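Local coordinates for 4-dehydrase (Streptomyces venezuelae, PDB 2PO3), which probably acts as a pyridoxal phosphate-dependent aminotransferase in the biosynthesis of the sugar desosamine, here holding its TDP-sugar product as an external aldimine, at residues G309-L314 with L354-L359; P281-A286 with V301-A306; P52-F57 with M244-A249; A32-R37 with G252-D257; P137-V142 with H164-Y169. All coordinates share one frame; numbering follows the deposited sequence.

Following the chain from the N terminus, helix 31-44 opens contact 4 and helix 52-65 opens contact 3; both close on the long helix 246-276, and since 52-57 follows 32-37 while 244-249 precedes 252-257, contact 3 nests inside contact 4. Contact 5 nests within both and closes the beta-alpha-beta unit of strands 139-145 and 167-171 in the seven-stranded sheet. Beyond helix 246-276 the chain builds a three-stranded antiparallel sheet: contact 2 pairs two of its strands and closes before contact 1 joins helix 312-321 to the turn before strand 358-361. None of the five loops cross. Contacts 3 and 4 touch each other and the second subunit; contacts 1 and 2 meet through the Arg357-Glu302 salt bridge.

Contact 1: G309-L314 with L354-L359; sequences GIHRDL and LAARVL
Arg312 leaves its backbone with CG anti to N (chi1 -173°) and then bends at chi2 and chi3, a folded course beside the carbonyls of residues 356-358. CG lies 3.4 Å from Val358 O, and CD meets Leu359 CD1. At the end of the chain, NH1 works as a two-way donor. It gives one hydrogen bond to Val358 O at 2.7 Å, in the carbonyl plane and on a lone pair, and a straighter one (162°) to Ala355 O at 2.9 Å, where the oxygen lies near the guanidinium plane. NH2 adds a weak bond to that same Ala355 oxygen, while Ala356 O stands over one face of the guanidinium, offset toward the rim. The group therefore ties the beginning of helix 312-321 to the turn between helix 349-355 and strand 358-361, an outer strand of the three-stranded antiparallel sheet.

Rotation of the guanidinium is restrained from its own segment as well. NE and NH2 both grip Asp313 OD1 from one face of the carboxylate, NE at 2.8 Å, in a salt bridge that would partly balance the charge. His311 is the N-cap of the helix: its ND1 accepts from Asp313 N at 2.9 Å, in the plane of the ring. A water sits over the centre of one imidazole face, where it accepts from Arg312 N and donates to Ala356 O, 3.0 Å away. Arg357 points away from this cluster and forms a salt bridge with Glu302 of the adjoining strand.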
# COMPACT_ATOMS: atom_id res chain seq x y z
N GLY A 309 -20.04 25.75 28.77
CA GLY A 309 -20.99 24.91 29.47
C GLY A 309 -21.41 23.72 28.62
O GLY A 309 -22.35 23.01 28.92
N ILE A 310 -20.68 23.48 27.53
CA ILE A 310 -20.95 22.36 26.63
C ILE A 310 -19.63 21.78 26.12
O ILE A 310 -18.79 22.52 25.63
CB ILE A 310 -21.90 22.64 25.46
CG1 ILE A 310 -22.09 21.40 24.61
CG2 ILE A 310 -21.42 23.74 24.52
CD1 ILE A 310 -23.28 21.50 23.66
N HIS A 311 -19.46 20.47 26.27
CA HIS A 311 -18.26 19.76 25.83
C HIS A 311 -18.22 19.63 24.31
O HIS A 311 -19.28 19.46 23.71
CB HIS A 311 -18.24 18.29 26.34
CG HIS A 311 -16.88 17.62 26.24
ND1 HIS A 311 -16.39 17.07 25.03
CD2 HIS A 311 -15.92 17.41 27.19
CE1 HIS A 311 -15.17 16.57 25.28
NE2 HIS A 311 -14.86 16.75 26.57
N ARG A 312 -16.99 19.67 23.73
CA ARG A 312 -16.71 19.51 22.29
C ARG A 312 -17.48 18.32 21.67
O ARG A 312 -18.05 18.36 20.58
CB ARG A 312 -15.21 19.27 22.15
CG ARG A 312 -14.67 19.23 20.72
CD ARG A 312 -14.77 17.84 20.10
NE ARG A 312 -14.33 16.73 20.97
CZ ARG A 312 -13.06 16.45 21.27
NH1 ARG A 312 -12.05 17.19 20.82
NH2 ARG A 312 -12.77 15.40 22.06
N ASP A 313 -17.48 17.22 22.40
CA ASP A 313 -18.14 16.01 21.94
C ASP A 313 -19.60 16.19 21.63
O ASP A 313 -20.12 15.68 20.63
CB ASP A 313 -17.97 14.86 22.93
CG ASP A 313 -16.56 14.35 23.02
OD1 ASP A 313 -15.67 14.70 22.26
OD2 ASP A 313 -16.40 13.48 24.00
N LEU A 314 -20.27 16.91 22.53
CA LEU A 314 -21.68 17.16 22.39
C LEU A 314 -21.93 18.12 21.25
O LEU A 314 -22.91 17.99 20.49
CB LEU A 314 -22.30 17.66 23.71
CG LEU A 314 -23.84 17.61 23.68
CD1 LEU A 314 -24.37 16.26 23.18
CD2 LEU A 314 -24.38 17.87 25.08
N LEU A 354 -5.58 19.74 24.96
CA LEU A 354 -5.91 20.18 23.61
C LEU A 354 -6.81 19.16 22.95
O LEU A 354 -7.80 19.46 22.28
CB LEU A 354 -4.61 20.30 22.79
CG LEU A 354 -4.71 20.86 21.36
CD1 LEU A 354 -5.46 22.19 21.37
CD2 LEU A 354 -3.30 21.14 20.85
N ALA A 355 -6.45 17.91 23.15
CA ALA A 355 -7.23 16.84 22.54
C ALA A 355 -8.66 16.91 22.89
O ALA A 355 -9.51 16.49 22.11
CB ALA A 355 -6.76 15.47 22.90
N ALA A 356 -8.93 17.43 24.06
CA ALA A 356 -10.34 17.52 24.46
C ALA A 356 -11.08 18.72 23.93
O ALA A 356 -12.31 18.74 24.03
CB ALA A 356 -10.51 17.57 25.96
N ARG A 357 -10.36 19.72 23.42
CA ARG A 357 -11.04 20.93 22.92
C ARG A 357 -11.27 21.07 21.41
O ARG A 357 -12.19 21.77 20.97
CB ARG A 357 -10.26 22.16 23.39
CG ARG A 357 -9.85 22.00 24.85
CD ARG A 357 -8.66 22.83 25.24
NE ARG A 357 -8.69 24.17 24.67
CZ ARG A 357 -9.31 25.22 25.23
NH1 ARG A 357 -9.95 25.12 26.39
NH2 ARG A 357 -9.29 26.42 24.65
N VAL A 358 -10.41 20.41 20.62
CA VAL A 358 -10.41 20.45 19.16
C VAL A 358 -11.57 19.88 18.37
O VAL A 358 -12.06 18.78 18.63
CB VAL A 358 -9.04 20.08 18.58
CG1 VAL A 358 -7.97 20.95 19.25
CG2 VAL A 358 -8.70 18.59 18.77
N LEU A 359 -11.97 20.66 17.36
CA LEU A 359 -13.05 20.26 16.47
C LEU A 359 -12.72 20.72 15.07
O LEU A 359 -12.45 21.92 14.86
CB LEU A 359 -14.43 20.82 16.89
CG LEU A 359 -15.50 20.18 16.02
CD1 LEU A 359 -15.57 18.69 16.28
CD2 LEU A 359 -16.85 20.76 16.32
O HOH W 1 -14.45 20.31 25.49

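Contact 2: P281-A286 with V301-A306; sequences PGVLVA and VEIDEA
Val283 and Ile303 form the close-packed, buried side of this strand pair, their side chains lying next to each other and pointing the same way. Ile303 CD1 is 3.9 Å from Val283 CG2 and equally near CG1, and Val301 continues the apolar row with its CB 4.2 Å from Val283 CG1. Val285 belongs to the same face, which is closed further along by Leu359 and Leu361 against Val301. Between the backbones, Leu284 and Glu302 make the antiparallel hydrogen-bonded pair, through Leu284 N to Glu302 O at 2.9 Å and Glu302 N to Leu284 O at 2.8 Å. Strand 283-285 is an outer strand of a three-stranded antiparallel sheet, with strand 299-303 in the middle and 358-361 beyond it.

The face of Leu284 and Glu302 is the solvent side, Leu284 being exposed, although the two side chains touch closely. Leu284 crosses Glu302, its CD1 resting 3.6 Å from Glu302 CB and near the carboxylate carbon, whose OE2 is held by Arg357. The leucine chi1 of 13° is close to eclipsed, which suggests strain or an ill-defined side chain.

At the strand end, Asp304 N donates to Gly282 O at 2.7 Å and almost straight (175°). Asp304 is also the N-cap of helix 305-308, with OD2 accepting from Ala306 N at 3.1 Å.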
# COMPACT_ATOMS: atom_id res chain seq x y z
N PRO A 281 -17.29 33.83 23.26
CA PRO A 281 -16.50 33.32 24.36
C PRO A 281 -16.56 31.82 24.43
O PRO A 281 -17.64 31.25 24.24
CB PRO A 281 -16.99 34.00 25.64
CG PRO A 281 -17.91 35.12 25.20
CD PRO A 281 -18.23 34.89 23.73
N GLY A 282 -15.39 31.21 24.68
CA GLY A 282 -15.27 29.76 24.76
C GLY A 282 -15.11 29.01 23.42
O GLY A 282 -15.00 27.78 23.41
N VAL A 283 -15.13 29.73 22.30
CA VAL A 283 -14.95 29.11 20.98
C VAL A 283 -13.82 29.86 20.30
O VAL A 283 -13.87 31.09 20.15
CB VAL A 283 -16.15 29.14 20.06
CG1 VAL A 283 -15.77 28.44 18.77
CG2 VAL A 283 -17.39 28.49 20.65
N LEU A 284 -12.79 29.16 19.90
CA LEU A 284 -11.73 29.89 19.25
C LEU A 284 -11.20 29.23 18.03
O LEU A 284 -10.88 28.04 18.04
CB LEU A 284 -10.51 30.18 20.11
CG LEU A 284 -10.53 29.37 21.37
CD1 LEU A 284 -9.10 28.90 21.62
CD2 LEU A 284 -11.01 30.27 22.50
N VAL A 285 -11.11 30.06 17.00
CA VAL A 285 -10.60 29.58 15.72
C VAL A 285 -9.06 29.45 15.77
O VAL A 285 -8.33 30.40 16.07
CB VAL A 285 -11.13 30.46 14.57
CG1 VAL A 285 -10.85 29.88 13.19
CG2 VAL A 285 -12.63 30.76 14.69
N ALA A 286 -8.52 28.27 15.50
CA ALA A 286 -7.09 28.12 15.57
C ALA A 286 -6.36 28.96 14.52
O ALA A 286 -6.62 28.83 13.32
CB ALA A 286 -6.80 26.66 15.33
N VAL A 301 -11.26 24.62 15.62
CA VAL A 301 -11.71 25.51 16.69
C VAL A 301 -11.52 24.76 18.00
O VAL A 301 -11.54 23.53 18.03
CB VAL A 301 -13.18 25.94 16.66
CG1 VAL A 301 -13.49 26.58 15.33
CG2 VAL A 301 -14.06 24.72 16.82
N GLU A 302 -11.34 25.52 19.07
CA GLU A 302 -11.21 24.90 20.34
C GLU A 302 -12.45 25.34 21.06
O GLU A 302 -12.79 26.52 21.03
CB GLU A 302 -10.03 25.46 21.10
CG GLU A 302 -8.75 24.92 20.48
CD GLU A 302 -7.55 25.47 21.19
OE1 GLU A 302 -6.67 26.12 20.65
OE2 GLU A 302 -7.57 25.17 22.46
N ILE A 303 -13.09 24.37 21.68
CA ILE A 303 -14.29 24.55 22.47
C ILE A 303 -13.90 24.49 23.98
O ILE A 303 -13.45 23.43 24.45
CB ILE A 303 -15.29 23.42 22.20
CG1 ILE A 303 -15.75 23.47 20.75
CG2 ILE A 303 -16.51 23.57 23.14
CD1 ILE A 303 -15.97 24.91 20.35
N ASP A 304 -14.05 25.58 24.73
CA ASP A 304 -13.73 25.61 26.17
C ASP A 304 -14.98 25.24 26.98
O ASP A 304 -15.86 26.07 27.18
CB ASP A 304 -13.30 27.01 26.64
CG ASP A 304 -12.59 27.01 27.97
OD1 ASP A 304 -11.62 27.73 28.16
OD2 ASP A 304 -13.05 26.16 28.87
N GLU A 305 -15.09 23.99 27.44
CA GLU A 305 -16.27 23.60 28.19
C GLU A 305 -16.64 24.47 29.40
O GLU A 305 -17.80 24.60 29.74
CB GLU A 305 -16.31 22.11 28.50
CG GLU A 305 -17.43 21.71 29.47
CD GLU A 305 -17.29 20.25 29.81
OE1 GLU A 305 -16.29 19.74 30.31
OE2 GLU A 305 -18.33 19.57 29.43
N ALA A 306 -15.66 25.06 30.07
CA ALA A 306 -16.00 25.88 31.20
C ALA A 306 -16.79 27.13 30.83
O ALA A 306 -17.80 27.47 31.44
CB ALA A 306 -14.72 26.25 31.93

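Contact 3: P52-F57 with M244-A249; sequences PLVREF and MSEAAA
The first turn of helix 52-65 docks on the first turn of helix 246-276, where the carboxylate of Glu246 receives the N-H groups of Leu53 and Val54. This helix pair stands beside the pocket of the bound product: Glu246 bonds through its backbone to Leu47, one of the pocket residues, and its side chain is about 7 Å from a bound cofactor-sugar adduct. Chi1 of Glu246 (-73°) sets CG anti to the carbonyl carbon, and a further bend at chi2 (-63°) carries CD round toward the neighbouring helix. OE1 then takes Leu53 N at 2.7 Å on its syn lone pair. OE2 takes Val54 N at 3.2 Å, also on the syn side but somewhat out of the carboxylate plane. Two successive amides thus hold both oxygens of a buried carboxylate and limit its rotation, and the N-terminal end of helix 52-65 would probably help to stabilise its negative charge.

Beside this grip the packing is mostly apolar. Ala249 points its CB into the other helix, 3.6 Å from Leu53 CB and 3.7 Å from Val54 CG2. The same Val54 methyl also makes a methyl-carbonyl contact, 3.2 Å from Met244 O. Ser245, the N-cap of helix 246-276 through weak bonds, turns the other way, to Phe205 of the second subunit.

Phe57, whose ring also meets Phe196 edge-to-face, makes a Met-aromatic contact with Met244. The two side chains cross at about a right angle, with SD 4.7 Å from the ring centroid, obliquely placed, and Met244 CE 3.7 Å from Phe57 CE2.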
# COMPACT_ATOMS: atom_id res chain seq x y z
N PRO A 52 6.12 6.82 -16.06
CA PRO A 52 6.26 8.27 -16.29
C PRO A 52 5.40 9.23 -15.45
O PRO A 52 5.81 10.37 -15.21
CB PRO A 52 5.95 8.49 -17.77
CG PRO A 52 5.40 7.18 -18.32
CD PRO A 52 5.71 6.10 -17.30
N LEU A 53 4.20 8.82 -15.03
CA LEU A 53 3.35 9.71 -14.23
C LEU A 53 3.94 9.84 -12.83
O LEU A 53 4.13 10.93 -12.28
CB LEU A 53 1.90 9.21 -14.23
CG LEU A 53 1.33 9.34 -15.65
CD1 LEU A 53 -0.10 8.81 -15.73
CD2 LEU A 53 1.39 10.80 -16.12
N VAL A 54 4.30 8.69 -12.25
CA VAL A 54 4.88 8.72 -10.95
C VAL A 54 6.10 9.61 -10.94
O VAL A 54 6.28 10.44 -10.07
CB VAL A 54 5.25 7.31 -10.52
CG1 VAL A 54 6.15 7.36 -9.29
CG2 VAL A 54 3.97 6.52 -10.22
N ARG A 55 6.96 9.42 -11.92
CA ARG A 55 8.17 10.21 -11.99
C ARG A 55 7.87 11.67 -12.05
O ARG A 55 8.53 12.46 -11.40
CB ARG A 55 9.10 9.83 -13.15
CG ARG A 55 9.72 8.46 -12.93
CD ARG A 55 10.25 8.35 -11.50
NE ARG A 55 11.34 7.39 -11.42
CZ ARG A 55 11.32 6.32 -10.65
NH1 ARG A 55 10.28 6.05 -9.85
NH2 ARG A 55 12.38 5.51 -10.69
N GLU A 56 6.87 12.03 -12.83
CA GLU A 56 6.50 13.44 -12.93
C GLU A 56 6.04 13.99 -11.58
O GLU A 56 6.46 15.05 -11.08
CB GLU A 56 5.42 13.66 -14.01
CG GLU A 56 5.26 15.15 -14.39
CD GLU A 56 4.02 15.38 -15.22
OE1 GLU A 56 3.59 14.56 -16.01
OE2 GLU A 56 3.44 16.54 -14.98
N PHE A 57 5.17 13.23 -10.96
CA PHE A 57 4.63 13.57 -9.65
C PHE A 57 5.77 13.74 -8.64
O PHE A 57 5.90 14.75 -7.97
CB PHE A 57 3.66 12.45 -9.21
CG PHE A 57 2.93 12.65 -7.89
CD1 PHE A 57 1.86 13.54 -7.80
CD2 PHE A 57 3.29 11.95 -6.74
CE1 PHE A 57 1.18 13.73 -6.60
CE2 PHE A 57 2.62 12.12 -5.52
CZ PHE A 57 1.57 13.03 -5.46
N MET A 244 3.52 3.21 -6.07
CA MET A 244 2.40 4.03 -6.50
C MET A 244 2.18 3.71 -7.99
O MET A 244 3.13 3.72 -8.80
CB MET A 244 2.60 5.55 -6.30
CG MET A 244 1.40 6.36 -6.81
SD MET A 244 1.69 8.16 -6.86
CE MET A 244 1.31 8.63 -5.14
N SER A 245 0.94 3.37 -8.35
CA SER A 245 0.57 3.03 -9.70
C SER A 245 0.39 4.28 -10.53
O SER A 245 0.18 5.38 -10.01
CB SER A 245 -0.71 2.22 -9.75
OG SER A 245 -1.79 3.13 -9.65
N GLU A 246 0.46 4.09 -11.84
CA GLU A 246 0.33 5.20 -12.73
C GLU A 246 -0.98 5.93 -12.61
O GLU A 246 -1.08 7.14 -12.85
CB GLU A 246 0.55 4.73 -14.18
CG GLU A 246 2.02 4.41 -14.46
CD GLU A 246 2.89 5.62 -14.33
OE1 GLU A 246 3.11 6.41 -15.24
OE2 GLU A 246 3.40 5.75 -13.14
N ALA A 247 -2.01 5.18 -12.23
CA ALA A 247 -3.35 5.74 -12.08
C ALA A 247 -3.49 6.74 -10.92
O ALA A 247 -4.14 7.81 -11.00
CB ALA A 247 -4.32 4.60 -12.02
N ALA A 248 -2.85 6.37 -9.83
CA ALA A 248 -2.83 7.21 -8.64
C ALA A 248 -2.04 8.43 -8.97
O ALA A 248 -2.39 9.53 -8.57
CB ALA A 248 -2.11 6.51 -7.49
N ALA A 249 -0.92 8.23 -9.69
CA ALA A 249 -0.09 9.38 -10.07
C ALA A 249 -0.90 10.33 -11.00
O ALA A 249 -0.82 11.55 -10.95
CB ALA A 249 1.25 8.94 -10.66

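Contact 4: A32-R37 with G252-D257; sequences ARLYER and GLTSLD
Arg37 and Asp257 reach toward each other tip to tip, the arginine chain extended from CG to NE and the guanidinium turned 46° against the carboxylate plane. Both terminal nitrogens converge on one oxygen: Arg37 NH1 is 3.0 Å from Asp257 OD2 and approaches from above the carboxylate plane, while NH2 reaches the same OD2 at 3.2 Å on the syn side. Asp257 OD1 is engaged by Arg60 of helix 52-65, so the carboxylate probably balances two positive charges.

Thr254 slides past Arg37 in the opposite direction, and its OG1 accepts from NH1 at 2.9 Å. That hydroxyl is also bonded to Ala250 O, one turn earlier, which fixes its place. Leu253 CB lies over the centre of one guanidinium face, 3.5 Å above the plane. An alanine in place of Arg37 would probably leave Asp257 OD2 without its charged mate on helix 31-44 and open a gap beside Leu253 CB.

Closer to the backbone, Leu34 crosses Thr254 at about a right angle, with CD1 4.0 Å from OG1, and Arg33 CB touches Thr254 CG2 at 4.1 Å. The two helix segments run roughly antiparallel, 152° between their directions, with their axes 9.2 Å apart. Tyr35 turns away from this contact to stack edge-to-face on Tyr35 of the second subunit. The arrangement is an antiparallel helix pair whose helix 31-44 also lines the dimer interface.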
# COMPACT_ATOMS: atom_id res chain seq x y z
N ALA A 32 -11.32 16.00 -17.23
CA ALA A 32 -10.73 15.88 -18.55
C ALA A 32 -9.25 15.68 -18.46
O ALA A 32 -8.70 14.87 -19.21
CB ALA A 32 -11.01 17.10 -19.43
N ARG A 33 -8.62 16.44 -17.56
CA ARG A 33 -7.19 16.34 -17.37
C ARG A 33 -6.82 14.94 -16.83
O ARG A 33 -5.84 14.32 -17.25
CB ARG A 33 -6.67 17.48 -16.48
CG ARG A 33 -5.71 18.49 -17.13
CD ARG A 33 -5.09 18.02 -18.46
NE ARG A 33 -3.62 17.88 -18.46
CZ ARG A 33 -2.98 16.83 -19.01
NH1 ARG A 33 -3.63 15.83 -19.59
NH2 ARG A 33 -1.64 16.77 -18.98
N LEU A 34 -7.63 14.46 -15.88
CA LEU A 34 -7.40 13.14 -15.28
C LEU A 34 -7.49 12.02 -16.32
O LEU A 34 -6.62 11.14 -16.41
CB LEU A 34 -8.44 12.85 -14.20
CG LEU A 34 -8.24 11.43 -13.72
CD1 LEU A 34 -6.88 11.29 -13.02
CD2 LEU A 34 -9.40 11.01 -12.81
N TYR A 35 -8.56 12.04 -17.12
CA TYR A 35 -8.74 11.02 -18.14
C TYR A 35 -7.68 10.99 -19.22
O TYR A 35 -7.23 9.93 -19.65
CB TYR A 35 -10.15 10.92 -18.64
CG TYR A 35 -11.16 10.48 -17.60
CD1 TYR A 35 -10.92 9.46 -16.69
CD2 TYR A 35 -12.42 11.08 -17.54
CE1 TYR A 35 -11.89 9.02 -15.79
CE2 TYR A 35 -13.37 10.74 -16.59
CZ TYR A 35 -13.13 9.65 -15.74
OH TYR A 35 -14.07 9.31 -14.78
N GLU A 36 -7.24 12.15 -19.64
CA GLU A 36 -6.21 12.16 -20.65
C GLU A 36 -5.04 11.35 -20.16
O GLU A 36 -4.50 10.48 -20.87
CB GLU A 36 -5.67 13.58 -20.85
CG GLU A 36 -6.68 14.48 -21.57
CD GLU A 36 -6.04 15.80 -21.86
OE1 GLU A 36 -4.83 15.96 -21.85
OE2 GLU A 36 -6.92 16.74 -22.10
N ARG A 37 -4.67 11.75 -18.92
CA ARG A 37 -3.59 11.18 -18.14
C ARG A 37 -3.77 9.66 -18.07
O ARG A 37 -2.82 8.89 -18.31
CB ARG A 37 -3.44 11.83 -16.75
CG ARG A 37 -2.55 13.08 -16.78
CD ARG A 37 -2.29 13.73 -15.42
NE ARG A 37 -1.45 14.93 -15.50
CZ ARG A 37 -1.84 16.15 -15.15
NH1 ARG A 37 -3.07 16.40 -14.68
NH2 ARG A 37 -0.99 17.17 -15.27
N GLY A 252 -3.04 12.15 -8.77
CA GLY A 252 -2.10 13.00 -8.03
C GLY A 252 -1.67 14.31 -8.72
O GLY A 252 -1.68 15.39 -8.11
N LEU A 253 -1.29 14.22 -10.00
CA LEU A 253 -0.85 15.37 -10.79
C LEU A 253 -1.95 16.37 -11.10
O LEU A 253 -1.70 17.55 -11.15
CB LEU A 253 -0.29 14.91 -12.15
CG LEU A 253 0.98 14.12 -11.97
CD1 LEU A 253 1.26 13.24 -13.19
CD2 LEU A 253 2.12 15.09 -11.67
N THR A 254 -3.15 15.84 -11.33
CA THR A 254 -4.35 16.61 -11.65
C THR A 254 -4.83 17.35 -10.42
O THR A 254 -5.50 18.39 -10.50
CB THR A 254 -5.45 15.65 -12.15
OG1 THR A 254 -4.97 14.80 -13.18
CG2 THR A 254 -6.71 16.39 -12.56
N SER A 255 -4.46 16.79 -9.28
CA SER A 255 -4.84 17.37 -8.02
C SER A 255 -3.86 18.47 -7.65
O SER A 255 -4.21 19.53 -7.11
CB SER A 255 -4.94 16.26 -6.98
OG SER A 255 -5.33 16.77 -5.73
N LEU A 256 -2.61 18.23 -7.98
CA LEU A 256 -1.58 19.21 -7.72
C LEU A 256 -1.91 20.44 -8.56
O LEU A 256 -1.63 21.56 -8.21
CB LEU A 256 -0.21 18.71 -8.22
CG LEU A 256 0.58 17.82 -7.28
CD1 LEU A 256 1.85 17.43 -8.04
CD2 LEU A 256 0.95 18.57 -5.99
N ASP A 257 -2.52 20.19 -9.70
CA ASP A 257 -2.90 21.24 -10.62
C ASP A 257 -3.90 22.18 -10.02
O ASP A 257 -3.87 23.38 -10.30
CB ASP A 257 -3.46 20.68 -11.97
CG ASP A 257 -2.46 20.01 -12.93
OD1 ASP A 257 -1.24 20.14 -12.83
OD2 ASP A 257 -3.02 19.29 -13.89

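Contact 5: P137-V142 with H164-Y169; sequences PRTSAV and HGLRLY
Leu166 reaches from its own segment into the side of strand 139-145, and each of its branches meets a different part of that strand. CB lies 4.0 Å from Ser140 O. Chi1 (-58°) puts CG anti to the carbonyl carbon, and from there the two methyls diverge. CD1 is wedged between Thr139 CG2 and Val142 CG2, at 3.9 Å from each, whereas CD2 comes to 3.3 Å from Thr139 O and also touches the Ser140 carbonyl carbon. An alanine here would probably open a gap between the Thr139 and Val142 methyls and take away the packing against Thr139 O.

Just past Leu166 the backbones pair in parallel. Arg167 N donates to Ser140 O, and Val142 N returns a bond to Arg167 O at 3.1 Å. Tyr169 N then donates to Val142 O at 2.9 Å, almost perfectly straight (178°). The side chains alternate across the sheet: Ala141 CB lies 4.1 Å from Tyr169 CE1 on one face, and Val142 CG1 is 4.1 Å from Leu168 CD1 on the other. At the Thr139 end of the pair a water donates to both Thr139 O and Gly165 O.

Gly165, at positive phi, is the C-prime residue of a Schellman motif ending helix 154-163, and from it the chain enters strand 167-171. Strand, helix and parallel strand make a beta-alpha-beta crossover in the seven-stranded mixed sheet, as expected for the large domain of fold-type I pyridoxal phosphate enzymes.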
# COMPACT_ATOMS: atom_id res chain seq x y z
N PRO A 137 18.75 4.59 26.23
CA PRO A 137 19.78 3.89 25.49
C PRO A 137 19.18 3.26 24.23
O PRO A 137 19.88 3.02 23.27
CB PRO A 137 20.40 2.85 26.44
CG PRO A 137 19.90 3.19 27.83
CD PRO A 137 18.68 4.07 27.63
N ARG A 138 17.85 3.05 24.23
CA ARG A 138 17.12 2.48 23.10
C ARG A 138 16.67 3.47 22.02
O ARG A 138 16.32 3.08 20.90
CB ARG A 138 15.92 1.72 23.60
CG ARG A 138 16.35 0.62 24.54
CD ARG A 138 15.25 0.15 25.48
NE ARG A 138 14.72 1.18 26.38
CZ ARG A 138 15.19 1.44 27.59
NH1 ARG A 138 16.24 0.81 28.11
NH2 ARG A 138 14.60 2.39 28.31
N THR A 139 16.67 4.77 22.31
CA THR A 139 16.24 5.74 21.32
C THR A 139 17.09 5.86 20.07
O THR A 139 18.30 6.10 20.14
CB THR A 139 16.10 7.14 21.94
OG1 THR A 139 15.55 6.98 23.23
CG2 THR A 139 15.17 8.03 21.11
N SER A 140 16.45 5.74 18.91
CA SER A 140 17.17 5.91 17.67
C SER A 140 16.79 7.22 16.98
O SER A 140 17.55 7.80 16.19
CB SER A 140 16.91 4.74 16.74
OG SER A 140 15.58 4.31 16.94
N ALA A 141 15.57 7.71 17.24
CA ALA A 141 15.13 8.92 16.57
C ALA A 141 13.95 9.62 17.21
O ALA A 141 13.28 9.13 18.13
CB ALA A 141 14.77 8.60 15.12
N VAL A 142 13.74 10.79 16.62
CA VAL A 142 12.70 11.73 16.90
C VAL A 142 11.87 11.97 15.62
O VAL A 142 12.37 12.31 14.54
CB VAL A 142 13.27 13.08 17.37
CG1 VAL A 142 12.19 14.11 17.75
CG2 VAL A 142 14.23 12.92 18.53
N HIS A 164 21.66 13.97 21.51
CA HIS A 164 21.67 12.58 21.88
C HIS A 164 22.04 11.61 20.79
O HIS A 164 21.80 10.41 20.94
CB HIS A 164 20.37 12.16 22.61
CG HIS A 164 20.05 13.12 23.71
ND1 HIS A 164 19.72 14.45 23.45
CD2 HIS A 164 20.02 12.93 25.07
CE1 HIS A 164 19.50 15.04 24.63
NE2 HIS A 164 19.66 14.16 25.62
N GLY A 165 22.61 12.13 19.70
CA GLY A 165 22.96 11.25 18.60
C GLY A 165 21.72 10.51 18.05
O GLY A 165 21.74 9.27 17.93
N LEU A 166 20.65 11.28 17.74
CA LEU A 166 19.38 10.80 17.21
C LEU A 166 19.09 11.40 15.84
O LEU A 166 19.55 12.51 15.53
CB LEU A 166 18.23 11.29 18.11
CG LEU A 166 18.44 10.81 19.53
CD1 LEU A 166 17.27 11.27 20.41
CD2 LEU A 166 18.52 9.30 19.46
N ARG A 167 18.31 10.68 15.00
CA ARG A 167 17.96 11.20 13.67
C ARG A 167 16.71 12.03 13.81
O ARG A 167 15.92 11.83 14.74
CB ARG A 167 17.73 10.15 12.59
CG ARG A 167 18.87 9.14 12.38
CD ARG A 167 20.08 9.64 11.58
NE ARG A 167 21.09 8.59 11.38
CZ ARG A 167 22.11 8.62 10.49
NH1 ARG A 167 22.32 9.63 9.65
NH2 ARG A 167 22.94 7.58 10.46
N LEU A 168 16.52 12.96 12.90
CA LEU A 168 15.33 13.79 13.00
C LEU A 168 14.47 13.75 11.75
O LEU A 168 14.89 14.18 10.67
CB LEU A 168 15.69 15.25 13.35
CG LEU A 168 14.53 16.28 13.29
CD1 LEU A 168 13.54 16.13 14.46
CD2 LEU A 168 15.10 17.71 13.34
N TYR A 169 13.24 13.24 11.91
CA TYR A 169 12.30 13.18 10.80
C TYR A 169 10.97 13.78 11.18
O TYR A 169 10.68 13.94 12.39
CB TYR A 169 12.01 11.73 10.34
CG TYR A 169 13.25 10.91 10.20
CD1 TYR A 169 13.55 9.94 11.15
CD2 TYR A 169 14.12 11.11 9.13
CE1 TYR A 169 14.71 9.16 11.02
CE2 TYR A 169 15.28 10.34 8.98
CZ TYR A 169 15.56 9.36 9.94
OH TYR A 169 16.69 8.58 9.85
O HOH W 2 20.76 6.41 18.53